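Local coordinates for protein peptidase S15/CocE/NonD (Thaumarchaeota archaeon SCGC AB-539-E09, PDB 4PF1) that is a serine aminopeptidase of the alpha/beta-hydrolase fold, related to X-Pro dipeptidyl-peptidases, and probably removes residues from the amino ends of peptides, at residues N119-G124 against Q270-D275; D334-G339 against E344-G349; A544-P549 against Q589-N594; R462-R467 against V504-D509; A97-V102 against F359-L364. All blocks are in the same frame, centred on the assembly; numbering follows the deposited sequence. Where two conformers were deposited one is given.

Contact 1. Residues N119-G124 against Q270-D275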
# COMPACT_ATOMS: atom_id res chain seq x y z
N ASN A 119 25.86 -27.15 -13.37
CA ASN A 119 25.21 -27.66 -14.59
C ASN A 119 26.04 -28.79 -15.20
O ASN A 119 26.43 -28.71 -16.37
CB ASN A 119 24.98 -26.53 -15.62
CG ASN A 119 24.09 -25.42 -15.14
OD1 ASN A 119 24.56 -24.32 -14.82
ND2 ASN A 119 22.78 -25.66 -15.12
N LYS A 120 26.39 -29.80 -14.36
CA LYS A 120 27.25 -30.93 -14.74
C LYS A 120 26.90 -31.44 -16.15
O LYS A 120 25.75 -31.85 -16.38
CB LYS A 120 27.15 -32.06 -13.71
CG LYS A 120 28.31 -33.04 -13.79
CD LYS A 120 28.08 -34.23 -12.90
CE LYS A 120 29.29 -35.12 -12.84
NZ LYS A 120 29.06 -36.31 -11.98
N PRO A 121 27.84 -31.35 -17.11
CA PRO A 121 27.53 -31.81 -18.48
C PRO A 121 27.60 -33.33 -18.59
O PRO A 121 27.99 -34.01 -17.64
CB PRO A 121 28.61 -31.13 -19.33
CG PRO A 121 29.77 -30.97 -18.41
CD PRO A 121 29.23 -30.86 -17.00
N LEU A 122 27.23 -33.87 -19.78
CA LEU A 122 27.29 -35.30 -20.06
C LEU A 122 28.72 -35.82 -19.99
O LEU A 122 29.66 -35.06 -20.27
CB LEU A 122 26.73 -35.60 -21.46
CG LEU A 122 25.22 -35.52 -21.68
CD1 LEU A 122 24.88 -35.92 -23.08
CD2 LEU A 122 24.45 -36.42 -20.70
N THR A 123 28.90 -37.12 -19.68
CA THR A 123 30.22 -37.76 -19.64
C THR A 123 30.92 -37.55 -20.99
O THR A 123 30.29 -37.69 -22.04
CB THR A 123 30.13 -39.26 -19.27
OG1 THR A 123 29.30 -39.93 -20.21
CG2 THR A 123 29.62 -39.48 -17.86
N GLY A 124 32.18 -37.13 -20.93
CA GLY A 124 32.98 -36.84 -22.11
C GLY A 124 34.16 -35.94 -21.82
O GLY A 124 34.78 -36.06 -20.76
N GLN A 270 30.69 -24.08 -26.14
CA GLN A 270 30.14 -24.70 -27.35
C GLN A 270 29.67 -26.15 -27.09
O GLN A 270 28.60 -26.53 -27.56
CB GLN A 270 31.17 -24.67 -28.50
CG GLN A 270 31.42 -23.26 -29.05
CD GLN A 270 32.33 -23.27 -30.24
OE1 GLN A 270 31.95 -23.69 -31.34
NE2 GLN A 270 33.55 -22.79 -30.07
N GLN A 271 30.45 -26.92 -26.30
CA GLN A 271 30.14 -28.32 -25.96
C GLN A 271 28.99 -28.45 -24.95
O GLN A 271 28.41 -29.53 -24.83
CB GLN A 271 31.39 -29.02 -25.38
CG GLN A 271 32.41 -29.45 -26.43
CD GLN A 271 33.64 -30.04 -25.79
OE1 GLN A 271 33.58 -31.01 -25.02
NE2 GLN A 271 34.79 -29.48 -26.11
N GLN A 272 28.68 -27.37 -24.20
CA GLN A 272 27.63 -27.39 -23.17
C GLN A 272 26.27 -26.85 -23.65
O GLN A 272 25.28 -26.99 -22.93
CB GLN A 272 28.09 -26.63 -21.93
CG GLN A 272 29.05 -27.42 -21.06
CD GLN A 272 29.46 -26.64 -19.85
OE1 GLN A 272 28.89 -26.79 -18.76
NE2 GLN A 272 30.43 -25.77 -20.02
N ALA A 273 26.22 -26.22 -24.85
CA ALA A 273 24.97 -25.68 -25.41
C ALA A 273 23.93 -26.80 -25.57
O ALA A 273 24.16 -27.75 -26.33
CB ALA A 273 25.23 -24.99 -26.74
N MET A 274 22.85 -26.73 -24.78
CA MET A 274 21.81 -27.76 -24.72
C MET A 274 21.06 -27.95 -26.04
O MET A 274 20.66 -29.07 -26.34
CB MET A 274 20.82 -27.45 -23.59
CG MET A 274 21.44 -27.54 -22.21
SD MET A 274 22.17 -29.18 -21.91
CE MET A 274 20.71 -30.05 -21.32
N ASP A 275 20.88 -26.87 -26.82
CA ASP A 275 20.23 -26.94 -28.13
C ASP A 275 21.10 -27.74 -29.12
O ASP A 275 20.59 -28.59 -29.84
CB ASP A 275 19.93 -25.53 -28.68
CG ASP A 275 21.15 -24.66 -28.90
OD1 ASP A 275 21.91 -24.44 -27.93
OD2 ASP A 275 21.36 -24.21 -30.04
O HOH W 1 26.34 -27.69 -18.90
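With chi1 at -78°, Q272 sets its CG beside its own backbone N, and the chain then runs extended, carrying the amide across to P121 and N119. N119 has both backbone torsions positive (phi 47°, psi 52°), and its carbonyl points toward the other segment. The apolar part of the contact is slight: CB of P121 lies 4.1 Å from CG of Q272, a single touch of the proline ring on the glutamine's stem. The polar part is indirect. N119 O and Q272 OE1 are two acceptors 3.9 Å apart, and one water sits between them, donating to N119 O at 2.7 Å and to Q272 OE1 at 2.7 Å. Both of its hydrogens are thereby used, which resolves the mismatch of two facing oxygens. The other branch of the Q272 amide, NE2, donates to F268 O, which together with the water makes the flip clear. On the opposite segment N119 N bonds to Y162 OH, which ties the loop to the start of helix 162-169. The arrangement is a water-bridged meeting of two loops, one after strand 100-105 and one leading into helix 274-279, within the alpha/beta-hydrolase domain and near a probable Ser-His-Asp triad.

Contact 2. Residues D334-G339 against E344-G349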
# COMPACT_ATOMS: atom_id res chain seq x y z
N ASP A 334 0.93 -18.07 -10.79
CA ASP A 334 -0.10 -17.17 -11.27
C ASP A 334 0.52 -16.09 -12.17
O ASP A 334 1.64 -15.63 -11.89
CB ASP A 334 -0.84 -16.51 -10.09
CG ASP A 334 0.07 -15.71 -9.18
OD1 ASP A 334 0.99 -16.32 -8.58
OD2 ASP A 334 -0.09 -14.47 -9.12
N ALA A 335 -0.17 -15.70 -13.24
CA ALA A 335 0.32 -14.66 -14.14
C ALA A 335 -0.83 -13.85 -14.74
O ALA A 335 -1.11 -13.95 -15.94
CB ALA A 335 1.18 -15.27 -15.24
N ARG A 336 -1.49 -13.04 -13.90
CA ARG A 336 -2.59 -12.16 -14.32
C ARG A 336 -2.04 -10.86 -14.86
O ARG A 336 -2.67 -10.23 -15.71
CB ARG A 336 -3.54 -11.87 -13.14
CG ARG A 336 -4.43 -13.04 -12.75
CD ARG A 336 -5.25 -12.72 -11.52
NE ARG A 336 -5.97 -13.89 -11.04
CZ ARG A 336 -5.49 -14.76 -10.16
NH1 ARG A 336 -4.28 -14.60 -9.64
NH2 ARG A 336 -6.22 -15.80 -9.78
N SER A 337 -0.88 -10.43 -14.33
CA SER A 337 -0.23 -9.18 -14.70
C SER A 337 1.29 -9.30 -14.58
O SER A 337 1.78 -10.31 -14.08
CB SER A 337 -0.74 -8.05 -13.80
OG SER A 337 -0.37 -8.26 -12.45
N LEU A 338 2.02 -8.27 -15.04
CA LEU A 338 3.47 -8.14 -14.93
C LEU A 338 3.83 -6.67 -14.95
O LEU A 338 3.77 -6.03 -16.00
CB LEU A 338 4.21 -8.91 -16.04
CG LEU A 338 5.75 -8.86 -15.96
CD1 LEU A 338 6.27 -9.67 -14.77
CD2 LEU A 338 6.37 -9.36 -17.22
N GLY A 339 4.11 -6.12 -13.77
CA GLY A 339 4.34 -4.69 -13.61
C GLY A 339 3.06 -3.93 -13.91
O GLY A 339 2.00 -4.28 -13.38
N GLU A 344 -5.27 -11.17 -19.82
CA GLU A 344 -6.64 -11.65 -19.71
C GLU A 344 -6.72 -12.91 -18.83
O GLU A 344 -6.65 -14.04 -19.34
CB GLU A 344 -7.26 -11.88 -21.09
CG GLU A 344 -7.78 -10.60 -21.74
CD GLU A 344 -9.02 -10.02 -21.10
OE1 GLU A 344 -10.13 -10.54 -21.38
OE2 GLU A 344 -8.89 -9.06 -20.31
N GLY A 345 -6.84 -12.69 -17.53
CA GLY A 345 -6.94 -13.75 -16.53
C GLY A 345 -5.59 -14.34 -16.14
O GLY A 345 -4.55 -13.86 -16.59
N ASP A 346 -5.62 -15.38 -15.30
CA ASP A 346 -4.40 -16.07 -14.87
C ASP A 346 -3.91 -16.98 -16.01
O ASP A 346 -4.31 -18.15 -16.09
CB ASP A 346 -4.65 -16.86 -13.56
CG ASP A 346 -3.46 -17.67 -13.06
OD1 ASP A 346 -2.35 -17.48 -13.59
OD2 ASP A 346 -3.65 -18.50 -12.15
N THR A 347 -3.05 -16.43 -16.88
CA THR A 347 -2.48 -17.12 -18.05
C THR A 347 -1.60 -18.32 -17.63
O THR A 347 -1.52 -19.30 -18.37
CB THR A 347 -1.68 -16.14 -18.92
OG1 THR A 347 -0.59 -15.62 -18.16
CG2 THR A 347 -2.54 -15.00 -19.45
N GLY A 348 -0.94 -18.21 -16.47
CA GLY A 348 -0.09 -19.25 -15.91
C GLY A 348 -0.90 -20.46 -15.50
O GLY A 348 -0.67 -21.57 -16.00
N GLY A 349 -1.90 -20.22 -14.65
CA GLY A 349 -2.85 -21.24 -14.20
C GLY A 349 -3.67 -21.83 -15.34
O GLY A 349 -3.97 -23.02 -15.33
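Three hydrogen bonds join A335 to D346 and T347. A335 N donates to D346 OD1 at 2.8 Å, meeting the carboxylate from above its plane, while A335 O receives both T347 N at 3.3 Å and T347 OG1 at 2.8 Å. The hydroxyl arrives in the carbonyl plane on a lone pair; the amide comes from above it. D346 OD1 also takes G349 N at 3.0 Å, nearly straight (176°), from the face opposite A335 N. CG of D346 stands anti to its backbone N (chi1 177°), which brings the carboxylate to both donors. With an alanine here, A335 N and G349 N would probably be left without the oxygen they share. In van der Waals contact, CB of D346 lies over the centre of one face of the R336 guanidinium in the conformer described, and A335 CB packs on T347 OG1 at 3.4 Å. R336 NH2, 4.4 Å from D346 OD2 with no N-H aimed at it, probably attracts it only through space. E344 OE2 of a neighbouring subunit bonds D346 N. An aspartate N-cap opening helix 347-365 is thus joined to the loop leading into the hairpin of strands 337-338 and 341-342.

Contact 3. Residues A544-P549 against Q589-N594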
# COMPACT_ATOMS: atom_id res chain seq x y z
N ALA A 544 38.12 -13.27 -29.32
CA ALA A 544 37.98 -11.83 -29.08
C ALA A 544 38.92 -11.05 -30.00
O ALA A 544 40.12 -11.31 -30.02
CB ALA A 544 38.28 -11.52 -27.62
N LYS A 545 38.35 -10.14 -30.81
CA LYS A 545 39.11 -9.32 -31.76
C LYS A 545 38.85 -7.83 -31.52
O LYS A 545 37.70 -7.44 -31.28
CB LYS A 545 38.75 -9.70 -33.21
CG LYS A 545 39.47 -10.95 -33.70
CD LYS A 545 38.87 -11.46 -35.01
CE LYS A 545 39.66 -12.60 -35.60
NZ LYS A 545 40.58 -12.14 -36.67
N PRO A 546 39.89 -6.96 -31.60
CA PRO A 546 39.65 -5.52 -31.38
C PRO A 546 38.89 -4.86 -32.52
O PRO A 546 38.97 -5.31 -33.67
CB PRO A 546 41.07 -4.95 -31.26
CG PRO A 546 41.92 -5.88 -32.03
CD PRO A 546 41.31 -7.24 -31.87
N LEU A 547 38.15 -3.79 -32.21
CA LEU A 547 37.43 -3.00 -33.22
C LEU A 547 38.38 -1.97 -33.81
O LEU A 547 39.18 -1.38 -33.07
CB LEU A 547 36.19 -2.31 -32.62
CG LEU A 547 35.14 -3.20 -31.94
CD1 LEU A 547 34.09 -2.36 -31.25
CD2 LEU A 547 34.48 -4.16 -32.92
N VAL A 548 38.32 -1.76 -35.13
CA VAL A 548 39.14 -0.74 -35.79
C VAL A 548 38.57 0.63 -35.40
O VAL A 548 37.37 0.87 -35.62
CB VAL A 548 39.23 -0.94 -37.33
CG1 VAL A 548 39.99 0.21 -38.00
CG2 VAL A 548 39.86 -2.28 -37.68
N PRO A 549 39.36 1.52 -34.74
CA PRO A 549 38.81 2.82 -34.32
C PRO A 549 38.30 3.65 -35.49
O PRO A 549 38.91 3.67 -36.56
CB PRO A 549 39.99 3.50 -33.62
CG PRO A 549 40.92 2.39 -33.26
CD PRO A 549 40.78 1.39 -34.36
N GLN A 589 36.06 -0.08 -23.44
CA GLN A 589 36.00 0.70 -24.68
C GLN A 589 37.41 0.86 -25.30
O GLN A 589 37.59 1.56 -26.29
CB GLN A 589 35.23 2.03 -24.52
CG GLN A 589 33.78 1.77 -24.10
CD GLN A 589 32.86 2.96 -24.05
OE1 GLN A 589 31.64 2.81 -24.09
NE2 GLN A 589 33.40 4.17 -23.88
N THR A 590 38.39 0.13 -24.73
CA THR A 590 39.73 -0.10 -25.26
C THR A 590 39.91 -1.61 -25.19
O THR A 590 39.43 -2.22 -24.23
CB THR A 590 40.85 0.70 -24.54
OG1 THR A 590 41.04 0.19 -23.22
CG2 THR A 590 40.60 2.20 -24.52
N PHE A 591 40.54 -2.23 -26.20
CA PHE A 591 40.69 -3.68 -26.21
C PHE A 591 41.68 -4.18 -25.16
O PHE A 591 42.84 -3.74 -25.12
CB PHE A 591 41.09 -4.20 -27.61
CG PHE A 591 41.09 -5.71 -27.71
CD1 PHE A 591 39.91 -6.42 -27.87
CD2 PHE A 591 42.28 -6.43 -27.63
CE1 PHE A 591 39.91 -7.82 -27.96
CE2 PHE A 591 42.29 -7.82 -27.70
CZ PHE A 591 41.10 -8.51 -27.87
N VAL A 592 41.22 -5.13 -24.32
CA VAL A 592 42.01 -5.82 -23.29
C VAL A 592 41.88 -7.35 -23.52
O VAL A 592 40.87 -7.77 -24.08
CB VAL A 592 41.63 -5.41 -21.83
CG1 VAL A 592 41.94 -3.94 -21.57
CG2 VAL A 592 40.16 -5.73 -21.51
N PRO A 593 42.87 -8.19 -23.12
CA PRO A 593 42.72 -9.64 -23.36
C PRO A 593 41.51 -10.25 -22.63
O PRO A 593 40.82 -11.11 -23.19
CB PRO A 593 44.04 -10.23 -22.84
CG PRO A 593 44.99 -9.08 -22.83
CD PRO A 593 44.16 -7.89 -22.48
N ASN A 594 41.24 -9.78 -21.39
CA ASN A 594 40.13 -10.27 -20.57
C ASN A 594 39.48 -9.11 -19.80
O ASN A 594 40.13 -8.48 -18.97
CB ASN A 594 40.64 -11.36 -19.61
CG ASN A 594 39.56 -12.29 -19.09
OD1 ASN A 594 38.37 -11.99 -19.11
ND2 ASN A 594 39.97 -13.45 -18.60
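P546 lies over the ring of F591, and this CH-pi contact is the heart of the meeting: its CD is 4.1 Å from the ring centroid and only 6° off the normal. The proline nitrogen covers the same face nearer the rim, and CB of P546 reaches CG of F591 at 3.6 Å, where the side chain begins. Farther along the ring, the peptide carbon of K545 approaches CE1 at 3.7 Å and A544 O approaches CZ at 3.7 Å, both obliquely. A544 CB completes the patch, 4.1 Å from CE1 of F591. CG of F591 is turned anti to its backbone N (chi1 -173°), which throws the ring out from its loop and against residues 544-546. A proline laid on an aromatic face in this way joins two loops of the C-terminal non-catalytic domain, one before strand 553-558 and the other before strand 606-625. Around this first shell, both backbones are held by common partners. S499 serves both loops: its OG accepts from F591 N, and its backbone bonds L547 and Q589. R536 has a comparable place: its backbone pairs with K545, NH1 bonds V592 O, and the side chains of A544 and F591 pack on it.

Contact 4. Residues R462-R467 against V504-D509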
# COMPACT_ATOMS: atom_id res chain seq x y z
N ARG A 462 11.75 5.68 -20.17
CA ARG A 462 11.79 7.14 -20.25
C ARG A 462 13.04 7.72 -19.55
O ARG A 462 13.53 8.77 -19.96
CB ARG A 462 10.51 7.76 -19.66
CG ARG A 462 9.40 7.95 -20.69
CD ARG A 462 8.16 8.61 -20.10
NE ARG A 462 7.49 7.74 -19.13
CZ ARG A 462 6.20 7.85 -18.79
NH1 ARG A 462 5.43 8.77 -19.35
NH2 ARG A 462 5.68 7.01 -17.90
N HIS A 463 13.57 7.01 -18.50
CA HIS A 463 14.73 7.46 -17.73
C HIS A 463 16.02 7.47 -18.57
O HIS A 463 16.89 8.31 -18.34
CB HIS A 463 14.91 6.63 -16.44
CG HIS A 463 15.45 5.23 -16.62
ND1 HIS A 463 16.78 4.94 -16.38
CD2 HIS A 463 14.79 4.09 -16.94
CE1 HIS A 463 16.90 3.63 -16.58
NE2 HIS A 463 15.74 3.08 -16.93
N THR A 464 16.11 6.59 -19.59
CA THR A 464 17.25 6.55 -20.50
C THR A 464 16.98 7.40 -21.74
O THR A 464 17.92 7.86 -22.38
CB THR A 464 17.59 5.10 -20.89
OG1 THR A 464 16.41 4.44 -21.35
CG2 THR A 464 18.20 4.32 -19.75
N ALA A 465 15.69 7.62 -22.08
CA ALA A 465 15.28 8.39 -23.27
C ALA A 465 15.82 9.84 -23.26
O ALA A 465 16.19 10.34 -24.33
CB ALA A 465 13.77 8.41 -23.38
N SER A 466 15.85 10.50 -22.08
CA SER A 466 16.31 11.89 -21.97
C SER A 466 17.83 12.00 -21.83
O SER A 466 18.36 13.11 -21.88
CB SER A 466 15.63 12.58 -20.79
OG SER A 466 16.01 11.97 -19.56
N ARG A 467 18.53 10.86 -21.66
CA ARG A 467 19.99 10.83 -21.47
C ARG A 467 20.74 11.14 -22.76
O ARG A 467 20.37 10.64 -23.83
CB ARG A 467 20.44 9.47 -20.92
CG ARG A 467 20.13 9.25 -19.45
CD ARG A 467 20.66 7.91 -18.97
NE ARG A 467 22.12 7.87 -18.94
CZ ARG A 467 22.86 7.94 -17.84
NH1 ARG A 467 22.27 8.02 -16.65
NH2 ARG A 467 24.18 7.90 -17.91
N VAL A 504 23.79 -2.04 -26.85
CA VAL A 504 22.49 -2.41 -26.30
C VAL A 504 21.41 -1.92 -27.27
O VAL A 504 21.38 -0.74 -27.60
CB VAL A 504 22.26 -1.83 -24.87
CG1 VAL A 504 20.90 -2.24 -24.31
CG2 VAL A 504 23.38 -2.23 -23.92
N VAL A 505 20.54 -2.83 -27.74
CA VAL A 505 19.45 -2.48 -28.63
C VAL A 505 18.13 -2.80 -27.93
O VAL A 505 17.95 -3.93 -27.49
CB VAL A 505 19.55 -3.16 -30.03
CG1 VAL A 505 18.36 -2.77 -30.92
CG2 VAL A 505 20.87 -2.81 -30.73
N LYS A 506 17.24 -1.80 -27.81
CA LYS A 506 15.93 -1.99 -27.16
C LYS A 506 14.78 -1.71 -28.11
O LYS A 506 14.80 -0.68 -28.80
CB LYS A 506 15.77 -1.07 -25.94
CG LYS A 506 16.92 -1.05 -24.95
CD LYS A 506 16.56 -0.08 -23.84
CE LYS A 506 17.75 0.41 -23.09
NZ LYS A 506 17.45 1.67 -22.35
N ILE A 507 13.75 -2.58 -28.11
CA ILE A 507 12.50 -2.35 -28.84
C ILE A 507 11.47 -1.97 -27.80
O ILE A 507 11.34 -2.66 -26.78
CB ILE A 507 12.06 -3.56 -29.72
CG1 ILE A 507 12.99 -3.72 -30.94
CG2 ILE A 507 10.58 -3.41 -30.17
CD1 ILE A 507 12.86 -5.01 -31.62
N ILE A 508 10.78 -0.85 -28.01
CA ILE A 508 9.84 -0.33 -27.03
C ILE A 508 8.48 -0.02 -27.65
O ILE A 508 8.40 0.45 -28.79
CB ILE A 508 10.47 0.95 -26.38
CG1 ILE A 508 11.60 0.59 -25.39
CG2 ILE A 508 9.44 1.88 -25.74
CD1 ILE A 508 12.84 1.47 -25.52
N ASP A 509 7.41 -0.28 -26.88
CA ASP A 509 6.06 0.11 -27.24
C ASP A 509 5.74 1.37 -26.43
O ASP A 509 5.63 1.29 -25.21
CB ASP A 509 5.04 -1.02 -26.97
CG ASP A 509 3.59 -0.66 -27.31
OD1 ASP A 509 3.20 0.51 -27.09
OD2 ASP A 509 2.85 -1.56 -27.74
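T464 and K506 reach toward each other tip to tip, the threonine from a short helix and the lysine from a strand. NZ of K506 comes to 3.1 Å from OG1 of T464, but the angle is poor and the pair does not count as a hydrogen bond. The same ammonium nitrogen lies 3.7 Å from CB and 3.8 Å from CG2 of T464, so it faces the end of the threonine. K506 is extended beyond CG, its chi2 at 180°, and this straight chain covers more than half of the 10.9 Å between the CA atoms of T464 and K506. What fixes the two ends is a shared set of glutamines. NZ of K506 bonds the side-chain oxygens of Q461, Q575 and Q577, while OG1 of T464 bonds Q575 OE1 and Q461 O. Q575 OE1 thus serves both residues, and this polar cluster probably eases the burial of the lysine's charge. CG2 of T464 also lies against one face of the neighbouring H463 ring. The contact sets helix 462-465 beside strand 502-510, with these glutamines linking them; the strand lies between strands 571-577 and 525-534 of an antiparallel sheet, and the third subunit packs against residues 462-467.

Contact 5. Residues A97-V102 against F359-L364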
# COMPACT_ATOMS: atom_id res chain seq x y z
N ALA A 97 -4.57 -33.79 -9.32
CA ALA A 97 -4.77 -35.05 -10.05
C ALA A 97 -4.31 -36.26 -9.22
O ALA A 97 -4.49 -37.41 -9.63
CB ALA A 97 -4.03 -35.01 -11.38
N ARG A 98 -3.71 -35.99 -8.03
CA ARG A 98 -3.21 -36.97 -7.06
C ARG A 98 -2.04 -37.82 -7.62
O ARG A 98 -1.96 -39.02 -7.38
CB ARG A 98 -4.35 -37.85 -6.51
CG ARG A 98 -5.45 -37.04 -5.82
CD ARG A 98 -6.61 -37.89 -5.37
NE ARG A 98 -6.29 -38.66 -4.17
CZ ARG A 98 -6.46 -39.98 -4.06
NH1 ARG A 98 -6.14 -40.60 -2.93
NH2 ARG A 98 -6.96 -40.68 -5.07
N TYR A 99 -1.11 -37.15 -8.33
CA TYR A 99 0.14 -37.75 -8.81
C TYR A 99 1.08 -37.94 -7.64
O TYR A 99 0.93 -37.25 -6.62
CB TYR A 99 0.83 -36.80 -9.83
CG TYR A 99 0.38 -36.86 -11.27
CD1 TYR A 99 -0.95 -37.12 -11.60
CD2 TYR A 99 1.24 -36.52 -12.31
CE1 TYR A 99 -1.39 -37.13 -12.92
CE2 TYR A 99 0.82 -36.50 -13.63
CZ TYR A 99 -0.50 -36.81 -13.93
OH TYR A 99 -0.92 -36.83 -15.24
N ILE A 100 2.10 -38.78 -7.79
CA ILE A 100 3.15 -38.87 -6.79
C ILE A 100 4.15 -37.77 -7.17
O ILE A 100 4.58 -37.71 -8.32
CB ILE A 100 3.78 -40.29 -6.71
CG1 ILE A 100 2.81 -41.28 -6.00
CG2 ILE A 100 5.14 -40.26 -6.00
CD1 ILE A 100 2.94 -42.74 -6.45
N ILE A 101 4.44 -36.85 -6.24
CA ILE A 101 5.35 -35.74 -6.51
C ILE A 101 6.70 -36.03 -5.85
O ILE A 101 6.77 -36.25 -4.64
CB ILE A 101 4.75 -34.38 -6.07
CG1 ILE A 101 3.38 -34.14 -6.78
CG2 ILE A 101 5.73 -33.22 -6.36
CD1 ILE A 101 2.39 -33.38 -5.99
N VAL A 102 7.77 -36.06 -6.67
CA VAL A 102 9.11 -36.39 -6.20
C VAL A 102 10.10 -35.25 -6.48
O VAL A 102 10.22 -34.81 -7.63
CB VAL A 102 9.61 -37.74 -6.81
CG1 VAL A 102 11.03 -38.06 -6.36
CG2 VAL A 102 8.67 -38.89 -6.48
N PHE A 359 -1.79 -32.84 -21.33
CA PHE A 359 -0.59 -33.37 -21.98
C PHE A 359 -0.04 -34.54 -21.15
O PHE A 359 0.15 -35.64 -21.67
CB PHE A 359 0.48 -32.26 -22.14
CG PHE A 359 1.86 -32.71 -22.56
CD1 PHE A 359 2.16 -32.97 -23.89
CD2 PHE A 359 2.88 -32.84 -21.62
CE1 PHE A 359 3.45 -33.36 -24.27
CE2 PHE A 359 4.17 -33.24 -22.00
CZ PHE A 359 4.44 -33.50 -23.33
N LEU A 360 0.16 -34.30 -19.83
CA LEU A 360 0.68 -35.30 -18.89
C LEU A 360 -0.29 -36.47 -18.71
O LEU A 360 0.13 -37.62 -18.74
CB LEU A 360 0.99 -34.67 -17.52
CG LEU A 360 2.11 -33.61 -17.49
CD1 LEU A 360 2.14 -32.91 -16.14
CD2 LEU A 360 3.47 -34.21 -17.80
N ASP A 361 -1.60 -36.17 -18.53
CA ASP A 361 -2.63 -37.19 -18.33
C ASP A 361 -2.72 -38.16 -19.51
O ASP A 361 -2.93 -39.36 -19.29
CB ASP A 361 -4.00 -36.56 -18.05
CG ASP A 361 -4.14 -35.96 -16.66
OD1 ASP A 361 -3.53 -36.51 -15.71
OD2 ASP A 361 -4.91 -34.99 -16.51
N HIS A 362 -2.52 -37.67 -20.75
CA HIS A 362 -2.57 -38.54 -21.93
C HIS A 362 -1.42 -39.56 -21.93
O HIS A 362 -1.67 -40.74 -22.16
CB HIS A 362 -2.56 -37.73 -23.24
CG HIS A 362 -2.33 -38.57 -24.45
ND1 HIS A 362 -3.25 -39.53 -24.85
CD2 HIS A 362 -1.25 -38.64 -25.27
CE1 HIS A 362 -2.71 -40.13 -25.90
NE2 HIS A 362 -1.52 -39.62 -26.20
N TYR A 363 -0.17 -39.12 -21.70
CA TYR A 363 1.00 -40.00 -21.74
C TYR A 363 1.20 -40.81 -20.46
O TYR A 363 1.90 -41.82 -20.49
CB TYR A 363 2.28 -39.20 -22.05
CG TYR A 363 2.31 -38.61 -23.45
CD1 TYR A 363 2.44 -39.43 -24.57
CD2 TYR A 363 2.26 -37.23 -23.65
CE1 TYR A 363 2.47 -38.89 -25.86
CE2 TYR A 363 2.30 -36.68 -24.93
CZ TYR A 363 2.41 -37.52 -26.03
OH TYR A 363 2.46 -36.98 -27.30
N LEU A 364 0.61 -40.38 -19.33
CA LEU A 364 0.83 -41.07 -18.05
C LEU A 364 -0.40 -41.85 -17.54
O LEU A 364 -0.24 -42.71 -16.67
CB LEU A 364 1.26 -40.07 -16.97
CG LEU A 364 2.56 -39.29 -17.23
CD1 LEU A 364 2.61 -38.05 -16.37
CD2 LEU A 364 3.78 -40.15 -16.98
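Y99 leaves the turn that ends helix 92-96, where R98 takes positive phi in a Schellman motif, and strand 100-105 starts just after; the CA of Y99 stands 9.8 Å from that of L364 in helix 347-365. The phenol spans this distance. CG of Y99 sits beside its backbone N (chi1 -84°), and OH donates to D361 OD1 at 2.7 Å, meeting the carboxylate from above its plane, with ring and carboxylate planes turned 67° from each other. D361 OD1 lies close to the plane of the ring at its edge, as does L360 CB, which is 3.7 Å from Y99 OH. L364 crosses the tyrosine at about a right angle and sets CD1 at 3.6 Å from Y99 CE2. A phenylalanine here would probably leave D361 OD1 short of one donor and lose the touch of the hydroxyl on L360 CB. P61 of strand 60-67 packs on both Y99 and L364, and T94 of helix 92-96 touches Y99 and L360. Q357 NE2 supplies OD1 of D361 with a second donor. The hydroxyl of the buried tyrosine thus has an acceptor beside the leucine side chains, and the two donors are likely to stabilise the carboxylate in its charged form.

In the fold
Contacts 1, 2 and 5 belong to the catalytic half of the chain, whereas contacts 3 and 4 lie in the C-terminal non-catalytic domain. Contact 5 closes the longest loop, from strand 100-105 of the large mixed sheet to helix 347-365, and contacts 1 and 2 are nested inside it. Contact 2 sits at the start of that helix and contact 5 near its end, their centres about 24 Å apart. Contacts 4 and 3 then follow in series, with centres about 26 Å apart. Contacts 1 and 3, which lie in the catalytic and the non-catalytic parts, come within about 11 Å between nearest atoms. Contacts 2 and 4 also adjoin other subunits, which ties both halves into the four-chain assembly.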